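Local coordinates for photoreceptor-histidine kinase BphP (Stigmatella aurantiaca DW4/3-1, PDB 6BAF), which senses light through a covalently bound bilin in its chromophore-binding domain and probably passes the signal on to a histidine kinase output region, at residues A[1-9]-A[192-201]; A[209-217]-A[239-249]. All blocks are in the same frame, centred on the assembly; numbering follows the deposited sequence.

Contact 1: A[1-9]-A[192-201]. With BLR (3-[5-[(Z)-(4-ethenyl-3-methyl-5-oxidanylidene-pyrrol-2-ylidene)methyl]-2-[[5-[(Z)-(3-ethenyl-4-methyl-5-oxidanylidene-pyrrol-2-ylidene)methyl]-3-(3-hydroxy-3-oxopropyl)-4-methyl-1H-pyrrol-2-yl]methyl]-4-methyl-1H-pyrrol-3-yl]propanoic acid), chain B.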
loop_
_atom_site.group_PDB
_atom_site.type_symbol
_atom_site.label_atom_id
_atom_site.label_comp_id
_atom_site.label_asym_id
_atom_site.label_seq_id
_atom_site.Cartn_x
_atom_site.Cartn_y
_atom_site.Cartn_z
ATOM N N THR A 1 24.266 13.864 35.576
ATOM C CA THR A 1 22.925 13.425 35.166
ATOM C C THR A 1 22.760 13.364 33.622
ATOM O O THR A 1 22.664 12.273 33.053
ATOM C CB THR A 1 21.814 14.340 35.774
ATOM O OG1 THR A 1 21.980 15.696 35.325
ATOM C CG2 THR A 1 21.840 14.280 37.311
ATOM N N ASN A 2 22.692 14.536 32.976
ATOM C CA ASN A 2 22.755 14.726 31.523
ATOM C C ASN A 2 21.571 14.130 30.738
ATOM O O ASN A 2 20.608 13.594 31.309
ATOM C CB ASN A 2 24.142 14.256 30.979
ATOM C CG ASN A 2 24.245 12.731 30.619
ATOM O OD1 ASN A 2 23.275 11.975 30.610
ATOM N ND2 ASN A 2 25.459 12.313 30.280
ATOM N N CYS A 3 21.648 14.266 29.406
ATOM C CA CYS A 3 20.488 14.135 28.519
ATOM C C CYS A 3 19.925 12.721 28.481
ATOM O O CYS A 3 18.702 12.541 28.362
ATOM C CB CYS A 3 20.893 14.568 27.108
ATOM S SG CYS A 3 21.383 16.314 27.100
ATOM N N ASP A 4 20.801 11.719 28.582
ATOM C CA ASP A 4 20.489 10.314 28.363
ATOM C C ASP A 4 19.664 9.692 29.490
ATOM O O ASP A 4 19.231 8.550 29.344
ATOM C CB ASP A 4 21.800 9.516 28.178
ATOM C CG ASP A 4 22.692 10.014 26.969
ATOM O OD1 ASP A 4 22.220 10.638 25.965
ATOM O OD2 ASP A 4 23.919 9.741 27.013
ATOM N N ARG A 5 19.398 10.398 30.592
ATOM C CA ARG A 5 18.843 9.718 31.764
ATOM C C ARG A 5 17.353 9.902 31.975
ATOM O O ARG A 5 16.724 9.014 32.548
ATOM C CB ARG A 5 19.570 10.141 33.047
ATOM C CG ARG A 5 21.003 9.618 33.079
ATOM C CD ARG A 5 21.009 8.162 33.549
ATOM N NE ARG A 5 22.231 7.843 34.290
ATOM C CZ ARG A 5 22.346 6.850 35.172
ATOM N NH1 ARG A 5 21.291 6.072 35.447
ATOM N NH2 ARG A 5 23.517 6.651 35.781
ATOM N N GLU A 6 16.757 11.004 31.550
ATOM C CA GLU A 6 15.314 11.142 31.679
ATOM C C GLU A 6 14.627 9.956 31.010
ATOM O O GLU A 6 14.988 9.604 29.885
ATOM C CB GLU A 6 14.851 12.434 31.028
ATOM C CG GLU A 6 13.349 12.500 30.863
ATOM C CD GLU A 6 12.919 13.489 29.767
ATOM O OE1 GLU A 6 13.830 13.926 28.982
ATOM O OE2 GLU A 6 11.682 13.801 29.710
ATOM N N PRO A 7 13.680 9.293 31.667
ATOM C CA PRO A 7 13.112 8.085 31.062
ATOM C C PRO A 7 12.517 8.318 29.667
ATOM O O PRO A 7 13.183 7.975 28.684
ATOM C CB PRO A 7 12.065 7.634 32.090
ATOM C CG PRO A 7 12.624 8.091 33.393
ATOM C CD PRO A 7 13.358 9.394 33.104
ATOM N N ILE A 8 11.294 8.824 29.562
ATOM C CA ILE A 8 10.559 9.248 28.351
ATOM C C ILE A 8 9.486 8.233 27.997
ATOM O O ILE A 8 8.421 8.630 27.526
ATOM C CB ILE A 8 11.409 9.625 27.100
ATOM C CG1 ILE A 8 11.830 8.432 26.211
ATOM C CG2 ILE A 8 12.514 10.706 27.436
ATOM C CD1 ILE A 8 12.376 8.864 24.850
ATOM N N HIS A 9 9.671 6.951 28.319
ATOM C CA HIS A 9 8.660 5.939 28.008
ATOM C C HIS A 9 7.586 5.804 29.088
ATOM O O HIS A 9 6.617 5.063 28.894
ATOM C CB HIS A 9 9.319 4.576 27.777
ATOM C CG HIS A 9 10.083 4.083 28.977
ATOM N ND1 HIS A 9 11.127 4.799 29.533
ATOM C CD2 HIS A 9 9.922 2.980 29.757
ATOM C CE1 HIS A 9 11.580 4.159 30.603
ATOM N NE2 HIS A 9 10.871 3.052 30.760
ATOM N N SER A 192 23.715 14.884 21.659
ATOM C CA SER A 192 22.751 15.002 22.755
ATOM C C SER A 192 21.420 15.585 22.309
ATOM O O SER A 192 20.449 15.507 23.071
ATOM C CB SER A 192 23.319 15.839 23.914
ATOM O OG SER A 192 24.164 16.877 23.425
ATOM N N ASP A 193 21.333 16.156 21.104
ATOM C CA ASP A 193 20.039 16.698 20.676
ATOM C C ASP A 193 19.005 15.607 20.466
ATOM O O ASP A 193 17.802 15.877 20.547
ATOM C CB ASP A 193 20.190 17.506 19.401
ATOM C CG ASP A 193 20.904 18.829 19.634
ATOM O OD1 ASP A 193 21.392 19.077 20.769
ATOM O OD2 ASP A 193 20.972 19.629 18.684
ATOM N N ILE A 194 19.444 14.380 20.218
ATOM C CA ILE A 194 18.530 13.242 20.232
ATOM C C ILE A 194 19.198 12.230 21.151
ATOM O O ILE A 194 19.978 11.380 20.692
ATOM C CB ILE A 194 18.263 12.677 18.823
ATOM C CG1 ILE A 194 17.949 13.821 17.840
ATOM C CG2 ILE A 194 17.141 11.590 18.901
ATOM C CD1 ILE A 194 17.469 13.342 16.413
ATOM N N PRO A 195 18.926 12.297 22.444
ATOM C CA PRO A 195 19.768 11.591 23.411
ATOM C C PRO A 195 19.518 10.098 23.348
ATOM O O PRO A 195 18.597 9.596 22.699
ATOM C CB PRO A 195 19.356 12.177 24.769
ATOM C CG PRO A 195 17.916 12.658 24.536
ATOM C CD PRO A 195 17.895 13.135 23.084
ATOM N N ARG A 196 20.336 9.388 24.103
ATOM C CA ARG A 196 20.519 7.972 23.853
ATOM C C ARG A 196 19.260 7.158 24.161
ATOM O O ARG A 196 18.939 6.212 23.437
ATOM C CB ARG A 196 21.704 7.493 24.657
ATOM C CG ARG A 196 21.638 6.082 24.974
ATOM C CD ARG A 196 23.012 5.579 24.887
ATOM N NE ARG A 196 23.111 4.402 25.722
ATOM C CZ ARG A 196 24.106 3.529 25.628
ATOM N NH1 ARG A 196 25.049 3.723 24.701
ATOM N NH2 ARG A 196 24.130 2.471 26.437
ATOM N N GLN A 197 18.525 7.493 25.213
ATOM C CA GLN A 197 17.304 6.732 25.441
ATOM C C GLN A 197 16.232 7.039 24.387
ATOM O O GLN A 197 15.352 6.204 24.159
ATOM C CB GLN A 197 16.770 6.987 26.862
ATOM C CG GLN A 197 15.988 8.297 27.069
ATOM C CD GLN A 197 16.864 9.543 27.160
ATOM O OE1 GLN A 197 17.902 9.664 26.480
ATOM N NE2 GLN A 197 16.448 10.486 28.006
ATOM N N ALA A 198 16.275 8.208 23.741
ATOM C CA ALA A 198 15.366 8.459 22.624
ATOM C C ALA A 198 15.767 7.611 21.427
ATOM O O ALA A 198 14.925 6.931 20.822
ATOM C CB ALA A 198 15.361 9.945 22.253
ATOM N N ARG A 199 17.061 7.600 21.106
ATOM C CA ARG A 199 17.547 6.815 19.986
ATOM C C ARG A 199 17.231 5.340 20.162
ATOM O O ARG A 199 16.910 4.648 19.190
ATOM C CB ARG A 199 19.042 6.963 19.829
ATOM C CG ARG A 199 19.579 8.214 19.151
ATOM C CD ARG A 199 21.106 8.009 19.156
ATOM N NE ARG A 199 21.659 9.073 19.915
ATOM C CZ ARG A 199 22.541 9.006 20.892
ATOM N NH1 ARG A 199 23.122 7.882 21.294
ATOM N NH2 ARG A 199 22.842 10.155 21.437
ATOM N N GLU A 200 17.340 4.835 21.393
ATOM C CA GLU A 200 17.022 3.437 21.650
ATOM C C GLU A 200 15.533 3.170 21.488
ATOM O O GLU A 200 15.143 2.135 20.950
ATOM C CB GLU A 200 17.481 3.036 23.053
ATOM C CG GLU A 200 18.972 2.720 23.131
ATOM C CD GLU A 200 19.486 2.625 24.575
ATOM O OE1 GLU A 200 18.714 2.958 25.528
ATOM O OE2 GLU A 200 20.670 2.228 24.740
ATOM N N LEU A 201 14.692 4.055 21.994
ATOM C CA LEU A 201 13.268 3.912 21.732
ATOM C C LEU A 201 12.973 3.963 20.232
ATOM O O LEU A 201 12.130 3.207 19.732
ATOM C CB LEU A 201 12.515 5.004 22.473
ATOM C CG LEU A 201 11.021 5.056 22.185
ATOM C CD1 LEU A 201 10.376 3.742 22.577
ATOM C CD2 LEU A 201 10.443 6.177 23.003
HETATM C CHA BLR B . 13.772 13.977 20.498
HETATM N NA BLR B . 15.096 15.611 19.085
HETATM C C1A BLR B . 14.175 14.644 19.209
HETATM C C2A BLR B . 13.632 14.324 17.960
HETATM C C3A BLR B . 14.252 15.094 17.044
HETATM C C4A BLR B . 15.150 15.902 17.758
HETATM C CMA BLR B . 13.981 15.046 15.510
HETATM C CAA BLR B . 12.552 13.267 17.722
HETATM C CBA BLR B . 11.121 13.791 18.009
HETATM C CGA BLR B . 10.598 14.680 16.870
HETATM O O1A BLR B . 10.516 14.157 15.720
HETATM O O2A BLR B . 10.256 15.912 17.045
HETATM C CHB BLR B . 16.130 16.945 17.266
HETATM N NB BLR B . 14.747 18.113 15.515
HETATM C C1B BLR B . 16.026 17.662 16.184
HETATM C C2B BLR B . 17.141 18.231 15.389
HETATM C C3B BLR B . 16.653 18.968 14.295
HETATM C C4B BLR B . 15.164 18.940 14.299
HETATM C CMB BLR B . 18.636 18.047 15.672
HETATM O OB BLR B . 14.415 19.457 13.549
HETATM C CAB BLR B . 17.583 19.644 13.273
HETATM C CBB BLR B . 17.119 20.207 12.181
HETATM N NC BLR B . 17.054 17.619 23.033
HETATM C C1C BLR B . 18.100 18.709 23.190
HETATM C C2C BLR B . 18.634 18.553 24.577
HETATM C C3C BLR B . 18.024 17.466 25.256
HETATM C C4C BLR B . 17.017 16.844 24.339
HETATM C CMC BLR B . 19.716 19.456 25.129
HETATM O OC BLR B . 18.418 19.525 22.394
HETATM C CAC BLR B . 18.327 17.012 26.697
HETATM C CBC BLR B . 19.578 16.740 27.108
HETATM C CHD BLR B . 16.260 15.830 24.624
HETATM N ND BLR B . 15.286 15.251 22.169
HETATM C C1D BLR B . 15.382 15.101 23.638
HETATM C C2D BLR B . 14.456 14.088 24.118
HETATM C C3D BLR B . 13.774 13.553 22.946
HETATM C C4D BLR B . 14.275 14.239 21.700
HETATM C CMD BLR B . 14.279 13.667 25.583
HETATM C CAD BLR B . 12.704 12.482 22.957
HETATM C CBD BLR B . 11.344 13.160 22.897
HETATM C CGD BLR B . 10.412 11.976 23.072
HETATM O O1D BLR B . 10.413 11.048 22.194
HETATM O O2D BLR B . 9.724 11.899 24.136
HETATM O O HOH W 1 23.848 11.235 23.548
#
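Gln197 and Asp4 carry the polar contacts between the N-terminal segment 1-9 and the start of helix 196-202. The Gln197 amide NH2 meets two backbone carbonyls. NE2 donates to Cys3 O at 3.1 Å, within both the amide plane and the carbonyl plane. Gln197 NE2 also donates to Glu6 O, on a lone pair in the carbonyl plane, but the 2.5 Å between them is short and the length is doubtful. The chain takes CG between the backbone N and the carbonyl carbon (chi1 80°) and bends again at chi2, which turns the amide into the curve of residues 3-6. With an alanine here, Cys3 O and Glu6 O would probably lose their shared donor, and residues 3-6 would be less firmly held. Asp4 OD1 accepts from Arg196 N at 2.9 Å, from above the carboxylate plane, beside the N-cap Pro195. A water donates to the same oxygen and accepts from Arg199 NH2 at 2.6 Å.

Apolar contacts flank these bonds. Cys3 CB lies 3.7 Å from Pro195 CB. Ile8 CD1 sits 3.8 Å from Leu201 CD2 and also touches Ala198.

Both segments hold the bilin. Cys3 SG is covalently bonded, at 1.9 Å, to CBC, the terminal carbon of a vinyl-derived side chain of BLR. Asp193 O, in the Asp-Ile-Pro motif characteristic of phytochromes, accepts from BLR NA at 3.1 Å and, more weakly, from BLR ND. The Gln197 side chain, bonded to two backbone carbonyls, therefore probably helps hold the chain beside the thioether, while a carbonyl just before the helix receives the pyrrole N-H groups.

Contact 2: A[209-217]-A[239-249]. With BLR (3-[5-[(Z)-(4-ethenyl-3-methyl-5-oxidanylidene-pyrrol-2-ylidene)methyl]-2-[[5-[(Z)-(3-ethenyl-4-methyl-5-oxidanylidene-pyrrol-2-ylidene)methyl]-3-(3-hydroxy-3-oxopropyl)-4-methyl-1H-pyrrol-2-yl]methyl]-4-methyl-1H-pyrrol-3-yl]propanoic acid), chain B.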
loop_
_atom_site.group_PDB
_atom_site.type_symbol
_atom_site.label_atom_id
_atom_site.label_comp_id
_atom_site.label_asym_id
_atom_site.label_seq_id
_atom_site.Cartn_x
_atom_site.Cartn_y
_atom_site.Cartn_z
ATOM N N ILE A 209 4.733 11.377 16.252
ATOM C CA ILE A 209 4.110 12.595 15.758
ATOM C C ILE A 209 3.686 13.467 16.933
ATOM O O ILE A 209 3.099 12.986 17.917
ATOM C CB ILE A 209 2.922 12.307 14.807
ATOM C CG1 ILE A 209 2.457 13.637 14.188
ATOM C CG2 ILE A 209 1.777 11.595 15.519
ATOM C CD1 ILE A 209 1.521 13.486 13.031
ATOM N N ILE A 210 3.987 14.762 16.818
ATOM C CA ILE A 210 3.575 15.796 17.764
ATOM C C ILE A 210 2.788 16.828 16.963
ATOM O O ILE A 210 3.392 17.744 16.395
ATOM C CB ILE A 210 4.799 16.422 18.446
ATOM C CG1 ILE A 210 5.686 15.326 19.021
ATOM C CG2 ILE A 210 4.382 17.486 19.507
ATOM C CD1 ILE A 210 7.103 15.797 19.336
ATOM N N PRO A 211 1.464 16.707 16.847
ATOM C CA PRO A 211 0.730 17.602 15.926
ATOM C C PRO A 211 0.625 19.031 16.417
ATOM O O PRO A 211 0.374 19.919 15.597
ATOM C CB PRO A 211 -0.655 16.947 15.805
ATOM C CG PRO A 211 -0.748 15.974 16.967
ATOM C CD PRO A 211 0.641 15.594 17.355
ATOM N N THR A 212 0.756 19.277 17.724
ATOM C CA THR A 212 0.974 20.614 18.261
ATOM C C THR A 212 1.849 20.510 19.505
ATOM O O THR A 212 1.609 19.650 20.370
ATOM C CB THR A 212 -0.329 21.332 18.602
ATOM O OG1 THR A 212 0.010 22.601 19.159
ATOM C CG2 THR A 212 -1.179 20.557 19.617
ATOM N N ILE A 213 2.881 21.354 19.587
ATOM C CA ILE A 213 3.699 21.325 20.792
ATOM C C ILE A 213 3.036 22.001 21.982
ATOM O O ILE A 213 3.568 21.896 23.082
ATOM C CB ILE A 213 5.078 21.974 20.609
ATOM C CG1 ILE A 213 4.927 23.497 20.543
ATOM C CG2 ILE A 213 5.797 21.348 19.410
ATOM C CD1 ILE A 213 6.278 24.233 20.534
ATOM N N ASP A 214 1.878 22.654 21.807
ATOM C CA ASP A 214 1.131 23.317 22.890
ATOM C C ASP A 214 -0.084 22.473 23.230
ATOM O O ASP A 214 -1.133 22.570 22.580
ATOM C CB ASP A 214 0.691 24.721 22.488
ATOM C CG ASP A 214 1.874 25.640 22.260
ATOM O OD1 ASP A 214 2.810 25.607 23.103
ATOM O OD2 ASP A 214 1.878 26.359 21.225
ATOM N N TYR A 215 0.057 21.632 24.235
ATOM C CA TYR A 215 -1.054 20.791 24.631
ATOM C C TYR A 215 -0.958 20.591 26.130
ATOM O O TYR A 215 0.127 20.659 26.715
ATOM C CB TYR A 215 -1.036 19.440 23.888
ATOM C CG TYR A 215 0.162 18.538 24.199
ATOM C CD1 TYR A 215 0.114 17.626 25.260
ATOM C CD2 TYR A 215 1.310 18.575 23.418
ATOM C CE1 TYR A 215 1.204 16.788 25.555
ATOM C CE2 TYR A 215 2.404 17.743 23.687
ATOM C CZ TYR A 215 2.334 16.857 24.769
ATOM O OH TYR A 215 3.374 16.032 25.036
ATOM N N GLN A 216 -2.097 20.321 26.741
ATOM C CA GLN A 216 -2.101 19.973 28.141
ATOM C C GLN A 216 -2.072 18.453 28.251
ATOM O O GLN A 216 -3.049 17.804 27.828
ATOM C CB GLN A 216 -3.343 20.555 28.815
ATOM C CG GLN A 216 -3.519 20.142 30.265
ATOM C CD GLN A 216 -2.896 21.184 31.187
ATOM O OE1 GLN A 216 -1.928 20.891 31.900
ATOM N NE2 GLN A 216 -3.427 22.427 31.142
ATOM N N PRO A 217 -1.003 17.847 28.786
ATOM C CA PRO A 217 -0.942 16.375 28.853
ATOM C C PRO A 217 -2.151 15.821 29.587
ATOM O O PRO A 217 -2.622 16.410 30.558
ATOM C CB PRO A 217 0.372 16.106 29.607
ATOM C CG PRO A 217 1.236 17.328 29.347
ATOM C CD PRO A 217 0.201 18.481 29.355
ATOM N N SER A 239 2.891 11.177 25.627
ATOM C CA SER A 239 3.327 12.551 25.819
ATOM C C SER A 239 4.837 12.623 25.741
ATOM O O SER A 239 5.541 11.825 26.372
ATOM C CB SER A 239 2.835 13.076 27.172
ATOM O OG SER A 239 3.115 14.463 27.263
ATOM N N VAL A 240 5.369 13.582 24.981
ATOM C CA VAL A 240 6.809 13.481 24.744
ATOM C C VAL A 240 7.569 14.309 25.772
ATOM O O VAL A 240 6.987 15.127 26.494
ATOM C CB VAL A 240 7.205 13.892 23.313
ATOM C CG1 VAL A 240 6.445 13.031 22.264
ATOM C CG2 VAL A 240 7.009 15.377 23.126
ATOM N N SER A 241 8.871 14.106 25.828
ATOM C CA SER A 241 9.653 14.718 26.886
ATOM C C SER A 241 9.492 16.242 26.887
ATOM O O SER A 241 9.610 16.880 25.825
ATOM C CB SER A 241 11.103 14.316 26.728
ATOM O OG SER A 241 11.956 15.311 27.252
ATOM N N PRO A 242 9.195 16.850 28.049
ATOM C CA PRO A 242 9.016 18.314 28.113
ATOM C C PRO A 242 10.221 19.089 27.649
ATOM O O PRO A 242 10.067 20.185 27.112
ATOM C CB PRO A 242 8.748 18.562 29.603
ATOM C CG PRO A 242 8.144 17.257 30.096
ATOM C CD PRO A 242 8.864 16.188 29.331
ATOM N N ILE A 243 11.429 18.570 27.836
ATOM C CA ILE A 243 12.571 19.333 27.367
ATOM C C ILE A 243 12.635 19.347 25.840
ATOM O O ILE A 243 13.179 20.287 25.245
ATOM C CB ILE A 243 13.860 18.767 27.999
ATOM C CG1 ILE A 243 15.070 19.597 27.607
ATOM C CG2 ILE A 243 14.128 17.384 27.529
ATOM C CD1 ILE A 243 16.333 19.231 28.391
ATOM N N HIS A 244 12.140 18.294 25.169
ATOM C CA HIS A 244 12.093 18.355 23.714
ATOM C C HIS A 244 11.056 19.373 23.253
ATOM O O HIS A 244 11.293 20.106 22.288
ATOM C CB HIS A 244 11.799 16.976 23.109
ATOM C CG HIS A 244 11.764 16.981 21.615
ATOM N ND1 HIS A 244 12.816 17.446 20.852
ATOM C CD2 HIS A 244 10.779 16.647 20.742
ATOM C CE1 HIS A 244 12.503 17.352 19.574
ATOM N NE2 HIS A 244 11.275 16.861 19.476
ATOM N N LEU A 245 9.908 19.448 23.929
ATOM C CA LEU A 245 8.940 20.474 23.550
ATOM C C LEU A 245 9.520 21.880 23.669
ATOM O O LEU A 245 9.147 22.762 22.878
ATOM C CB LEU A 245 7.671 20.348 24.369
ATOM C CG LEU A 245 6.995 19.009 24.108
ATOM C CD1 LEU A 245 5.803 18.849 25.006
ATOM C CD2 LEU A 245 6.594 18.839 22.578
ATOM N N GLU A 246 10.465 22.111 24.610
ATOM C CA GLU A 246 11.053 23.446 24.701
ATOM C C GLU A 246 12.148 23.649 23.667
ATOM O O GLU A 246 12.313 24.762 23.163
ATOM C CB GLU A 246 11.560 23.727 26.122
ATOM C CG GLU A 246 11.654 25.262 26.379
ATOM C CD GLU A 246 10.271 25.960 26.540
ATOM O OE1 GLU A 246 10.216 27.229 26.473
ATOM O OE2 GLU A 246 9.229 25.248 26.732
ATOM N N TYR A 247 12.867 22.588 23.291
ATOM C CA TYR A 247 13.684 22.654 22.093
ATOM C C TYR A 247 12.866 23.104 20.879
ATOM O O TYR A 247 13.323 23.936 20.099
ATOM C CB TYR A 247 14.299 21.294 21.827
ATOM C CG TYR A 247 15.254 21.199 20.643
ATOM C CD1 TYR A 247 16.589 21.430 20.839
ATOM C CD2 TYR A 247 14.847 20.792 19.353
ATOM C CE1 TYR A 247 17.496 21.303 19.859
ATOM C CE2 TYR A 247 15.821 20.669 18.273
ATOM C CZ TYR A 247 17.137 20.937 18.565
ATOM O OH TYR A 247 18.198 20.851 17.652
ATOM N N LEU A 248 11.667 22.538 20.688
ATOM C CA LEU A 248 10.879 22.849 19.499
ATOM C C LEU A 248 10.407 24.292 19.556
ATOM O O LEU A 248 10.556 25.042 18.583
ATOM C CB LEU A 248 9.686 21.877 19.360
ATOM C CG LEU A 248 10.070 20.427 18.986
ATOM C CD1 LEU A 248 8.886 19.450 18.774
ATOM C CD2 LEU A 248 10.965 20.453 17.797
ATOM N N HIS A 249 9.888 24.703 20.717
ATOM C CA HIS A 249 9.487 26.090 20.938
ATOM C C HIS A 249 10.612 27.078 20.614
ATOM O O HIS A 249 10.386 28.072 19.919
ATOM C CB HIS A 249 9.026 26.259 22.376
ATOM C CG HIS A 249 8.411 27.595 22.656
ATOM N ND1 HIS A 249 7.056 27.761 22.873
ATOM C CD2 HIS A 249 8.964 28.829 22.768
ATOM C CE1 HIS A 249 6.802 29.040 23.102
ATOM N NE2 HIS A 249 7.944 29.708 23.046
HETATM C CHA BLR B . 13.772 13.977 20.498
HETATM N NA BLR B . 15.096 15.611 19.085
HETATM C C1A BLR B . 14.175 14.644 19.209
HETATM C C2A BLR B . 13.632 14.324 17.960
HETATM C C3A BLR B . 14.252 15.094 17.044
HETATM C C4A BLR B . 15.150 15.902 17.758
HETATM C CMA BLR B . 13.981 15.046 15.510
HETATM C CAA BLR B . 12.552 13.267 17.722
HETATM C CBA BLR B . 11.121 13.791 18.009
HETATM C CGA BLR B . 10.598 14.680 16.870
HETATM O O1A BLR B . 10.516 14.157 15.720
HETATM O O2A BLR B . 10.256 15.912 17.045
HETATM C CHB BLR B . 16.130 16.945 17.266
HETATM N NB BLR B . 14.747 18.113 15.515
HETATM C C1B BLR B . 16.026 17.662 16.184
HETATM C C2B BLR B . 17.141 18.231 15.389
HETATM C C3B BLR B . 16.653 18.968 14.295
HETATM C C4B BLR B . 15.164 18.940 14.299
HETATM C CMB BLR B . 18.636 18.047 15.672
HETATM O OB BLR B . 14.415 19.457 13.549
HETATM C CAB BLR B . 17.583 19.644 13.273
HETATM C CBB BLR B . 17.119 20.207 12.181
HETATM N NC BLR B . 17.054 17.619 23.033
HETATM C C1C BLR B . 18.100 18.709 23.190
HETATM C C2C BLR B . 18.634 18.553 24.577
HETATM C C3C BLR B . 18.024 17.466 25.256
HETATM C C4C BLR B . 17.017 16.844 24.339
HETATM C CMC BLR B . 19.716 19.456 25.129
HETATM O OC BLR B . 18.418 19.525 22.394
HETATM C CAC BLR B . 18.327 17.012 26.697
HETATM C CBC BLR B . 19.578 16.740 27.108
HETATM C CHD BLR B . 16.260 15.830 24.624
HETATM N ND BLR B . 15.286 15.251 22.169
HETATM C C1D BLR B . 15.382 15.101 23.638
HETATM C C2D BLR B . 14.456 14.088 24.118
HETATM C C3D BLR B . 13.774 13.553 22.946
HETATM C C4D BLR B . 14.275 14.239 21.700
HETATM C CMD BLR B . 14.279 13.667 25.583
HETATM C CAD BLR B . 12.704 12.482 22.957
HETATM C CBD BLR B . 11.344 13.160 22.897
HETATM C CGD BLR B . 10.412 11.976 23.072
HETATM O O1D BLR B . 10.413 11.048 22.194
HETATM O O2D BLR B . 9.724 11.899 24.136
#
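In the GAF domain, helix 242-251 borders the bilin pocket and packs on edge strand 207-210 and the loop after it. Ile210, Ile213 and Tyr215 meet Val240, Leu245 and Leu248 there. Ile210 and Val240 reach toward each other tip to tip, with Ile210 CD1 3.8 Å from Val240 CG2. The other branch of Ile210, CG2, touches Leu245 CD2. Ile213 splits its branches along the helix: CG2 lies 3.7 Å from Leu248 CD1, while CD1 rests near the backbone of His249. This split follows from CG1 standing between the backbone N and the carbonyl carbon (chi1 74°). Leu245 divides its methyls too. CD2 also packs on Ile213 CB, and CD1 lies 3.8 Å from Tyr215 CE2.

The helix also forms one wall of the GAF chromophore site. Ser241 is its N-cap, and OG accepts a weak capping bond from Ile243 N. The backbone N of Ser241 donates to propionate oxygen O2D of BLR at 2.9 Å. His244 NE2 donates to BLR O2A of the second propionate at 2.8 Å, and that oxygen lies in the plane of the ring. One face of this imidazole lies over BLR C1A, and the opposite face is covered by Leu248 CG. Ile210 CD1 comes to the ring edge, so strand and helix side chains both border the histidine.

Farther along the loop the contact turns polar. Tyr215 OH and Ser239 OG share a 2.7 Å hydrogen bond, and either may be the donor. The serine oxygen approaches the ring edge in plane. Tyr215 also touches Pro16, and the backbone of Ser239 pairs with Ala13.

Contacts 1 and 2 follow one another along the chain, and their centres lie about 15 Å apart. They are joined by the bilin and by direct contacts. Contact 1 holds the pyrrole core and the covalent link, contact 2 the propionate side. Glu6 OE1 of contact 1 lies 2.9 Å from Ser241 OG of contact 2, a probable hydrogen bond. Asp193 OD2 and Tyr247 OH are probably bonded too, at 3.2 Å. Helix 196-202 leads into strand 207-210, so one run of chain serves both contacts. Arg238, just before segment 239-249, bonds to Ile8 O and to the bilin.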